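Local structure of protein CT_858 (Chlamydia trachomatis, 3DOR) at residues K5-D10 with Q45-Q50; T149-M154 with V182-V187; N330-I335 with Q561-D566. The protein acts as a secreted chlamydial protease, probably a serine-type endopeptidase, that forms a dimer in its mature form. One frame throughout, in Å; residues are numbered along the deposited sequence.

Interaction 1 (K5-D10 with Q45-Q50); sequences KNALQD and QKLRTQ
A7 and L8 of helix 2-20 meet L47 and R48 of helix 36-48 in a small helix-helix packing contact, where the last turn of the second helix lies against an early part of the first. L8 and L47 come closest along the backbones, with CA of L8 and CA of L47 7.3 Å apart. L47 straddles the small methyl of A7: its CD1 stands 3.9 Å from A7 CB, and its CD2 lies equally near. With chi1 at -68°, CG of L47 lies beside its own backbone N and the fork faces the other helix. C58 of helix 55-67 touches both A7 and L47, so a third helix covers this side.

On the other flank a leucine covers a face of an arginine. L8 crosses R48 at about a right angle, and its CD1 sits over the centre of the guanidinium, 3.6 Å above the plane. The second branch lies over the same group nearer one end, with L8 CD2 3.6 Å from R48 NH1. Past R48 the helix ends, and Q45 O accepts two bonds from T49, which arrive from opposite faces of the carbonyl plane: T49 N at 2.8 Å and T49 OG1 at 3.0 Å.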
loop_
_atom_site.group_PDB
_atom_site.type_symbol
_atom_site.label_atom_id
_atom_site.label_comp_id
_atom_site.label_asym_id
_atom_site.label_seq_id
_atom_site.Cartn_x
_atom_site.Cartn_y
_atom_site.Cartn_z
ATOM N N LYS B 5 -26.752 3.052 -7.171
ATOM C CA LYS B 5 -26.117 2.025 -7.987
ATOM C C LYS B 5 -24.687 1.755 -7.535
ATOM O O LYS B 5 -24.261 0.605 -7.455
ATOM C CB LYS B 5 -26.129 2.432 -9.465
ATOM C CG LYS B 5 -27.527 2.456 -10.075
ATOM C CD LYS B 5 -27.538 3.010 -11.499
ATOM C CE LYS B 5 -28.956 3.023 -12.058
ATOM N NZ LYS B 5 -29.901 3.771 -11.170
ATOM N N ASN B 6 -23.948 2.818 -7.243
ATOM C CA ASN B 6 -22.573 2.671 -6.793
ATOM C C ASN B 6 -22.517 2.007 -5.419
ATOM O O ASN B 6 -21.649 1.175 -5.157
ATOM C CB ASN B 6 -21.884 4.038 -6.754
ATOM C CG ASN B 6 -21.296 4.428 -8.098
ATOM O OD1 ASN B 6 -20.304 3.851 -8.543
ATOM N ND2 ASN B 6 -21.907 5.403 -8.753
ATOM N N ALA B 7 -23.454 2.372 -4.551
ATOM C CA ALA B 7 -23.512 1.805 -3.213
ATOM C C ALA B 7 -23.762 0.311 -3.313
ATOM O O ALA B 7 -23.127 -0.481 -2.622
ATOM C CB ALA B 7 -24.621 2.473 -2.404
ATOM N N LEU B 8 -24.693 -0.074 -4.180
ATOM C CA LEU B 8 -25.010 -1.481 -4.368
ATOM C C LEU B 8 -23.801 -2.210 -4.940
ATOM O O LEU B 8 -23.495 -3.341 -4.547
ATOM C CB LEU B 8 -26.201 -1.633 -5.320
ATOM C CG LEU B 8 -27.606 -1.356 -4.769
ATOM C CD1 LEU B 8 -28.585 -1.141 -5.925
ATOM C CD2 LEU B 8 -28.053 -2.528 -3.901
ATOM N N GLN B 9 -23.120 -1.555 -5.877
ATOM C CA GLN B 9 -21.946 -2.145 -6.510
ATOM C C GLN B 9 -20.862 -2.407 -5.466
ATOM O O GLN B 9 -20.331 -3.511 -5.361
ATOM C CB GLN B 9 -21.392 -1.198 -7.577
ATOM C CG GLN B 9 -21.022 -1.876 -8.880
ATOM C CD GLN B 9 -20.097 -3.060 -8.686
ATOM O OE1 GLN B 9 -18.988 -2.918 -8.170
ATOM N NE2 GLN B 9 -20.552 -4.239 -9.100
ATOM N N ASP B 10 -20.537 -1.385 -4.685
ATOM C CA ASP B 10 -19.500 -1.530 -3.678
ATOM C C ASP B 10 -19.900 -2.505 -2.574
ATOM O O ASP B 10 -19.053 -3.221 -2.034
ATOM C CB ASP B 10 -19.125 -0.152 -3.119
ATOM C CG ASP B 10 -18.530 0.757 -4.187
ATOM O OD1 ASP B 10 -17.707 0.263 -4.988
ATOM O OD2 ASP B 10 -18.875 1.956 -4.231
ATOM N N GLN B 45 -31.712 -3.801 0.490
ATOM C CA GLN B 45 -33.052 -3.260 0.621
ATOM C C GLN B 45 -33.057 -1.874 1.237
ATOM O O GLN B 45 -33.810 -1.003 0.806
ATOM C CB GLN B 45 -33.932 -4.203 1.434
ATOM C CG GLN B 45 -34.605 -5.240 0.566
ATOM C CD GLN B 45 -35.362 -4.597 -0.584
ATOM O OE1 GLN B 45 -36.232 -3.748 -0.369
ATOM N NE2 GLN B 45 -35.030 -4.992 -1.813
ATOM N N LYS B 46 -32.218 -1.660 2.241
ATOM C CA LYS B 46 -32.160 -0.351 2.864
ATOM C C LYS B 46 -31.734 0.685 1.828
ATOM O O LYS B 46 -32.217 1.813 1.830
ATOM C CB LYS B 46 -31.189 -0.360 4.049
ATOM C CG LYS B 46 -31.667 -1.225 5.205
ATOM C CD LYS B 46 -30.866 -1.004 6.491
ATOM C CE LYS B 46 -29.463 -1.580 6.406
ATOM N NZ LYS B 46 -28.732 -1.415 7.694
ATOM N N LEU B 47 -30.835 0.292 0.931
ATOM C CA LEU B 47 -30.353 1.198 -0.105
ATOM C C LEU B 47 -31.389 1.384 -1.215
ATOM O O LEU B 47 -31.592 2.493 -1.710
ATOM C CB LEU B 47 -29.051 0.661 -0.710
ATOM C CG LEU B 47 -27.795 0.628 0.163
ATOM C CD1 LEU B 47 -26.733 -0.199 -0.527
ATOM C CD2 LEU B 47 -27.294 2.041 0.418
ATOM N N ARG B 48 -32.047 0.295 -1.599
ATOM C CA ARG B 48 -33.048 0.344 -2.661
ATOM C C ARG B 48 -34.348 1.043 -2.273
ATOM O O ARG B 48 -34.966 1.719 -3.095
ATOM C CB ARG B 48 -33.365 -1.069 -3.150
ATOM C CG ARG B 48 -32.235 -1.736 -3.900
ATOM C CD ARG B 48 -32.754 -2.919 -4.686
ATOM N NE ARG B 48 -32.086 -3.041 -5.977
ATOM C CZ ARG B 48 -31.064 -3.854 -6.222
ATOM N NH1 ARG B 48 -30.585 -4.633 -5.260
ATOM N NH2 ARG B 48 -30.520 -3.887 -7.433
ATOM N N THR B 49 -34.761 0.887 -1.022
ATOM C CA THR B 49 -36.003 1.493 -0.560
ATOM C C THR B 49 -35.870 2.973 -0.209
ATOM O O THR B 49 -36.804 3.590 0.293
ATOM C CB THR B 49 -36.562 0.712 0.648
ATOM O OG1 THR B 49 -36.704 -0.669 0.285
ATOM C CG2 THR B 49 -37.929 1.249 1.059
ATOM N N GLN B 50 -34.707 3.549 -0.492
ATOM C CA GLN B 50 -34.472 4.962 -0.212
ATOM C C GLN B 50 -34.783 5.840 -1.418
ATOM O O GLN B 50 -34.500 5.467 -2.558
ATOM C CB GLN B 50 -33.020 5.180 0.206
ATOM C CG GLN B 50 -32.800 5.156 1.697
ATOM C CD GLN B 50 -33.491 6.305 2.407
ATOM O OE1 GLN B 50 -33.354 7.464 2.015
ATOM N NE2 GLN B 50 -34.230 5.988 3.463
#

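Interaction 2 (T149-M154 with V182-V187); sequences TLFSRM and VKWRYV. With SO4 (sulfate ion), chain L.
F151 and W184 lie level with each other across one intervening strand, their CA atoms 8.6 Å apart, and their backbones run in the same direction. Strand 152-154 and strand 177-187 both pair antiparallel with strand 83-92: F151 and R153 bond through their backbones to L86 and A84, while R185 bonds to Y85. This is part of the curled antiparallel sheet of the PDZ-like domain, and helix 140-150 delivers the chain to it.

The gap between the two flanking strands is bridged by one side chain, the indole of W184, which also touches L86 on the strand between. Its six-membered ring approaches edge-on. CH2 of W184 lies 3.4 Å from L150 O, in the plane of the ring, and CZ3 of W184 lies 3.7 Å from F151 O. The same CH2 stands 4.2 Å above the guanidinium plane of R153, over its centre, and meets the edge of the F151 ring more loosely.

R153 is fixed from its own segment. Its NE donates to T149 O at 2.8 Å, nearly in the guanidinium plane, and its NH2 donates to L150 O at 2.9 Å, tilted out of that plane by 32°. T149 O also accepts S152 N, from the other face of its carbonyl. Away from this contact, R185 NH1 bonds weakly, at 2.6 Å, to O3 of a sulfate ion probably from the crystallisation liquor.

L150 O thus serves both groups, gripping R153 with T149 O and meeting the indole rim with F151 O, probably with mild electrostatic gain.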
loop_
_atom_site.group_PDB
_atom_site.type_symbol
_atom_site.label_atom_id
_atom_site.label_comp_id
_atom_site.label_asym_id
_atom_site.label_seq_id
_atom_site.Cartn_x
_atom_site.Cartn_y
_atom_site.Cartn_z
ATOM N N THR B 149 -17.298 6.292 21.345
ATOM C CA THR B 149 -17.978 7.146 20.380
ATOM C C THR B 149 -19.067 8.057 20.963
ATOM O O THR B 149 -19.596 8.924 20.261
ATOM C CB THR B 149 -18.589 6.291 19.250
ATOM O OG1 THR B 149 -19.667 5.508 19.770
ATOM C CG2 THR B 149 -17.530 5.347 18.673
ATOM N N LEU B 150 -19.394 7.874 22.238
ATOM C CA LEU B 150 -20.427 8.692 22.875
ATOM C C LEU B 150 -20.166 10.179 22.614
ATOM O O LEU B 150 -21.054 10.903 22.174
ATOM C CB LEU B 150 -20.465 8.430 24.387
ATOM C CG LEU B 150 -21.780 8.704 25.133
ATOM C CD1 LEU B 150 -21.496 8.827 26.622
ATOM C CD2 LEU B 150 -22.421 9.969 24.641
ATOM N N PHE B 151 -18.944 10.634 22.868
ATOM C CA PHE B 151 -18.611 12.037 22.645
ATOM C C PHE B 151 -17.725 12.282 21.424
ATOM O O PHE B 151 -17.092 13.329 21.308
ATOM C CB PHE B 151 -17.945 12.617 23.895
ATOM C CG PHE B 151 -18.867 12.721 25.081
ATOM C CD1 PHE B 151 -18.417 12.407 26.354
ATOM C CD2 PHE B 151 -20.178 13.159 24.930
ATOM C CE1 PHE B 151 -19.259 12.528 27.464
ATOM C CE2 PHE B 151 -21.029 13.283 26.034
ATOM C CZ PHE B 151 -20.566 12.967 27.301
ATOM N N SER B 152 -17.692 11.328 20.500
ATOM C CA SER B 152 -16.871 11.481 19.300
ATOM C C SER B 152 -17.536 10.790 18.113
ATOM O O SER B 152 -17.449 9.570 17.965
ATOM C CB SER B 152 -15.473 10.891 19.548
ATOM O OG SER B 152 -14.595 11.214 18.491
ATOM N N ARG B 153 -18.213 11.577 17.277
ATOM C CA ARG B 153 -18.916 11.050 16.109
ATOM C C ARG B 153 -18.149 11.446 14.857
ATOM O O ARG B 153 -17.797 12.610 14.678
ATOM C CB ARG B 153 -20.337 11.609 16.052
ATOM C CG ARG B 153 -21.104 11.479 17.355
ATOM C CD ARG B 153 -21.347 10.027 17.737
ATOM N NE ARG B 153 -21.877 9.945 19.093
ATOM C CZ ARG B 153 -23.116 10.282 19.445
ATOM N NH1 ARG B 153 -23.981 10.710 18.537
ATOM N NH2 ARG B 153 -23.472 10.246 20.722
ATOM N N MET B 154 -17.910 10.482 13.977
ATOM C CA MET B 154 -17.133 10.754 12.779
ATOM C C MET B 154 -17.715 10.147 11.517
ATOM O O MET B 154 -17.913 8.938 11.440
ATOM C CB MET B 154 -15.711 10.231 12.986
ATOM C CG MET B 154 -14.960 10.940 14.105
ATOM S SD MET B 154 -13.502 10.040 14.661
ATOM C CE MET B 154 -12.440 10.278 13.259
ATOM N N VAL B 182 -24.421 21.808 26.768
ATOM C CA VAL B 182 -23.131 21.839 26.107
ATOM C C VAL B 182 -23.288 21.904 24.584
ATOM O O VAL B 182 -24.328 21.527 24.043
ATOM C CB VAL B 182 -22.313 20.592 26.529
ATOM C CG1 VAL B 182 -21.405 20.145 25.417
ATOM C CG2 VAL B 182 -21.498 20.918 27.772
ATOM N N LYS B 183 -22.260 22.389 23.894
ATOM C CA LYS B 183 -22.320 22.483 22.439
ATOM C C LYS B 183 -21.288 21.612 21.725
ATOM O O LYS B 183 -20.088 21.709 21.990
ATOM C CB LYS B 183 -22.132 23.930 21.979
ATOM C CG LYS B 183 -22.225 24.071 20.472
ATOM C CD LYS B 183 -21.906 25.476 19.990
ATOM C CE LYS B 183 -22.155 25.588 18.486
ATOM N NZ LYS B 183 -21.697 26.887 17.918
ATOM N N TRP B 184 -21.761 20.769 20.812
ATOM C CA TRP B 184 -20.868 19.913 20.047
ATOM C C TRP B 184 -19.838 20.740 19.293
ATOM O O TRP B 184 -20.147 21.810 18.753
ATOM C CB TRP B 184 -21.632 19.092 19.003
ATOM C CG TRP B 184 -22.389 17.909 19.515
ATOM C CD1 TRP B 184 -23.735 17.817 19.694
ATOM C CD2 TRP B 184 -21.846 16.633 19.881
ATOM N NE1 TRP B 184 -24.067 16.564 20.145
ATOM C CE2 TRP B 184 -22.926 15.816 20.269
ATOM C CE3 TRP B 184 -20.549 16.100 19.912
ATOM C CZ2 TRP B 184 -22.756 14.492 20.690
ATOM C CZ3 TRP B 184 -20.376 14.784 20.325
ATOM C CH2 TRP B 184 -21.476 13.995 20.709
ATOM N N ARG B 185 -18.611 20.242 19.262
ATOM C CA ARG B 185 -17.549 20.890 18.512
ATOM C C ARG B 185 -17.735 20.225 17.149
ATOM O O ARG B 185 -17.412 19.049 16.975
ATOM C CB ARG B 185 -16.189 20.549 19.115
ATOM C CG ARG B 185 -15.454 21.763 19.650
ATOM C CD ARG B 185 -15.331 21.784 21.165
ATOM N NE ARG B 185 -13.932 21.652 21.556
ATOM C CZ ARG B 185 -13.456 21.895 22.774
ATOM N NH1 ARG B 185 -14.263 22.293 23.744
ATOM N NH2 ARG B 185 -12.165 21.724 23.025
ATOM N N TYR B 186 -18.271 20.981 16.195
ATOM C CA TYR B 186 -18.586 20.464 14.869
ATOM C C TYR B 186 -17.679 20.887 13.718
ATOM O O TYR B 186 -17.247 22.035 13.621
ATOM C CB TYR B 186 -20.037 20.842 14.541
ATOM C CG TYR B 186 -20.584 20.302 13.236
ATOM C CD1 TYR B 186 -20.905 18.957 13.097
ATOM C CD2 TYR B 186 -20.804 21.146 12.148
ATOM C CE1 TYR B 186 -21.437 18.460 11.907
ATOM C CE2 TYR B 186 -21.334 20.664 10.951
ATOM C CZ TYR B 186 -21.649 19.319 10.836
ATOM O OH TYR B 186 -22.176 18.829 9.654
ATOM N N VAL B 187 -17.393 19.928 12.848
ATOM C CA VAL B 187 -16.581 20.159 11.663
ATOM C C VAL B 187 -17.480 19.751 10.499
ATOM O O VAL B 187 -17.870 18.586 10.387
ATOM C CB VAL B 187 -15.293 19.288 11.667
ATOM C CG1 VAL B 187 -14.594 19.375 10.319
ATOM C CG2 VAL B 187 -14.343 19.762 12.765
HETATM S S SO4 L . -16.840 25.285 23.909
HETATM O O1 SO4 L . -17.147 26.207 25.082
HETATM O O2 SO4 L . -15.932 26.012 22.942
HETATM O O3 SO4 L . -16.136 24.023 24.366
HETATM O O4 SO4 L . -18.176 24.909 23.286
#

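Interaction 3 (N330-I335 with Q561-D566); sequences NTEALI and QLINND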
loop_
_atom_site.group_PDB
_atom_site.type_symbol
_atom_site.label_atom_id
_atom_site.label_comp_id
_atom_site.label_asym_id
_atom_site.label_seq_id
_atom_site.Cartn_x
_atom_site.Cartn_y
_atom_site.Cartn_z
ATOM N N ASN B 330 17.035 -5.851 40.350
ATOM C CA ASN B 330 16.625 -4.931 41.401
ATOM C C ASN B 330 15.174 -5.070 41.785
ATOM O O ASN B 330 14.582 -4.133 42.322
ATOM C CB ASN B 330 16.873 -3.509 40.924
ATOM C CG ASN B 330 18.328 -3.248 40.658
ATOM O OD1 ASN B 330 19.084 -2.928 41.574
ATOM N ND2 ASN B 330 18.742 -3.408 39.402
ATOM N N THR B 331 14.621 -6.254 41.567
ATOM C CA THR B 331 13.214 -6.440 41.821
ATOM C C THR B 331 12.891 -7.891 42.227
ATOM O O THR B 331 13.680 -8.804 41.971
ATOM C CB THR B 331 12.500 -5.997 40.514
ATOM O OG1 THR B 331 11.567 -4.952 40.792
ATOM C CG2 THR B 331 11.878 -7.146 39.824
ATOM N N GLU B 332 11.746 -8.097 42.877
ATOM C CA GLU B 332 11.317 -9.440 43.293
ATOM C C GLU B 332 10.135 -9.939 42.446
ATOM O O GLU B 332 9.853 -11.129 42.397
ATOM C CB GLU B 332 10.887 -9.448 44.770
ATOM C CG GLU B 332 12.014 -9.231 45.777
ATOM C CD GLU B 332 11.488 -9.016 47.193
ATOM O OE1 GLU B 332 10.880 -9.951 47.763
ATOM O OE2 GLU B 332 11.675 -7.909 47.738
ATOM N N ALA B 333 9.418 -9.017 41.825
ATOM C CA ALA B 333 8.276 -9.363 40.984
ATOM C C ALA B 333 8.065 -8.187 40.047
ATOM O O ALA B 333 8.634 -7.121 40.263
ATOM C CB ALA B 333 7.027 -9.604 41.832
ATOM N N LEU B 334 7.239 -8.376 39.024
ATOM C CA LEU B 334 7.006 -7.334 38.040
ATOM C C LEU B 334 5.529 -7.204 37.677
ATOM O O LEU B 334 4.866 -8.196 37.363
ATOM C CB LEU B 334 7.786 -7.673 36.767
ATOM C CG LEU B 334 8.206 -6.651 35.695
ATOM C CD1 LEU B 334 7.987 -7.291 34.339
ATOM C CD2 LEU B 334 7.463 -5.340 35.794
ATOM N N ILE B 335 5.024 -5.978 37.714
ATOM C CA ILE B 335 3.652 -5.720 37.320
ATOM C C ILE B 335 3.705 -5.094 35.930
ATOM O O ILE B 335 4.421 -4.110 35.707
ATOM C CB ILE B 335 2.948 -4.735 38.270
ATOM C CG1 ILE B 335 2.795 -5.364 39.664
ATOM C CG2 ILE B 335 1.571 -4.370 37.705
ATOM C CD1 ILE B 335 2.275 -4.396 40.705
ATOM N N GLN B 561 1.355 -12.165 47.296
ATOM C CA GLN B 561 1.116 -13.608 47.315
ATOM C C GLN B 561 2.013 -14.284 46.290
ATOM O O GLN B 561 2.540 -15.360 46.547
ATOM C CB GLN B 561 -0.344 -13.938 46.994
ATOM C CG GLN B 561 -1.321 -13.610 48.102
ATOM C CD GLN B 561 -2.749 -13.962 47.723
ATOM O OE1 GLN B 561 -3.090 -15.135 47.566
ATOM N NE2 GLN B 561 -3.589 -12.946 47.562
ATOM N N LEU B 562 2.181 -13.666 45.121
ATOM C CA LEU B 562 3.051 -14.253 44.104
ATOM C C LEU B 562 4.474 -14.357 44.650
ATOM O O LEU B 562 5.146 -15.377 44.467
ATOM C CB LEU B 562 3.074 -13.406 42.831
ATOM C CG LEU B 562 1.874 -13.437 41.884
ATOM C CD1 LEU B 562 2.114 -12.464 40.733
ATOM C CD2 LEU B 562 1.661 -14.854 41.348
ATOM N N ILE B 563 4.939 -13.296 45.309
ATOM C CA ILE B 563 6.284 -13.309 45.866
ATOM C C ILE B 563 6.373 -14.388 46.939
ATOM O O ILE B 563 7.338 -15.143 46.974
ATOM C CB ILE B 563 6.669 -11.932 46.460
ATOM C CG1 ILE B 563 6.724 -10.890 45.337
ATOM C CG2 ILE B 563 8.033 -12.014 47.148
ATOM C CD1 ILE B 563 7.093 -9.500 45.787
ATOM N N ASN B 564 5.352 -14.476 47.790
ATOM C CA ASN B 564 5.330 -15.477 48.855
ATOM C C ASN B 564 5.419 -16.894 48.313
ATOM O O ASN B 564 6.113 -17.733 48.883
ATOM C CB ASN B 564 4.056 -15.358 49.698
ATOM C CG ASN B 564 4.055 -14.142 50.595
ATOM O OD1 ASN B 564 3.042 -13.828 51.222
ATOM N ND2 ASN B 564 5.187 -13.449 50.668
ATOM N N ASN B 565 4.705 -17.156 47.220
ATOM C CA ASN B 565 4.701 -18.478 46.608
ATOM C C ASN B 565 4.054 -19.457 47.608
ATOM O O ASN B 565 4.562 -20.554 47.843
ATOM C CB ASN B 565 6.149 -18.869 46.286
ATOM C CG ASN B 565 6.264 -19.790 45.088
ATOM O OD1 ASN B 565 5.384 -19.833 44.226
ATOM N ND2 ASN B 565 7.371 -20.514 45.017
ATOM N N ASP B 566 2.922 -19.034 48.179
ATOM C CA ASP B 566 2.172 -19.803 49.183
ATOM C C ASP B 566 0.861 -20.433 48.700
ATOM O O ASP B 566 -0.219 -19.944 49.047
ATOM C CB ASP B 566 1.822 -18.901 50.367
ATOM C CG ASP B 566 2.454 -19.357 51.660
ATOM O OD1 ASP B 566 3.626 -19.005 51.898
ATOM O OD2 ASP B 566 1.780 -20.074 52.435
#
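I563 meets E332 and A333 by spreading its branches: chi1 of -65° puts CG2 anti to the backbone N and CG1 beside it, and chi2 of 180° carries CD1 straight on from there. The contact packs the C-terminal end of helix 549-564 on strand 333-337 of the mixed sheet, a strand that falls within the S41 peptidase region, of the ClpP/crotonase clan. The backbones approach to 6.6 Å between A333 CA and I563 CA, and the small side chain of A333 is consistent with so close an approach. V559, one turn earlier on the helix, also rests on A333, and V555 and V559 extend the same apolar seam to I335.

E332 crosses I563 at about a right angle, its CB and its carboxylate touching different branches. Its CB lies 3.9 Å from I563 CD1, while OE1 of E332 rests 3.6 Å from the methyl I563 CG2. The carboxylate is held from the neighbouring strand 290-297, where OE1 bonds to the side chain of H291 and OE2 to the backbone N of K292. At the centre of the contact, A333 CB abuts I563 CG1 at 3.7 Å.

In the fold
Followed from the N terminus, the three contacts form a series in which none nests in or crosses another. Interaction 1 closes a largely helical excursion of 34 residues, drawing helix 36-48 back to helix 2-20, whose other side faces the second subunit through N6, Q9 and D10. Interaction 2 comes next, closing 27 residues within the PDZ-like domain, with its centre about 28 Å from that of interaction 1. Interaction 3 spans by far the longest separation, 225 residues, and brings the last helix, 549-564, onto the mixed sheet of the peptidase region. Interactions 1 and 3 lie on opposite sides of the chain's centre, about 59 Å apart between their centres.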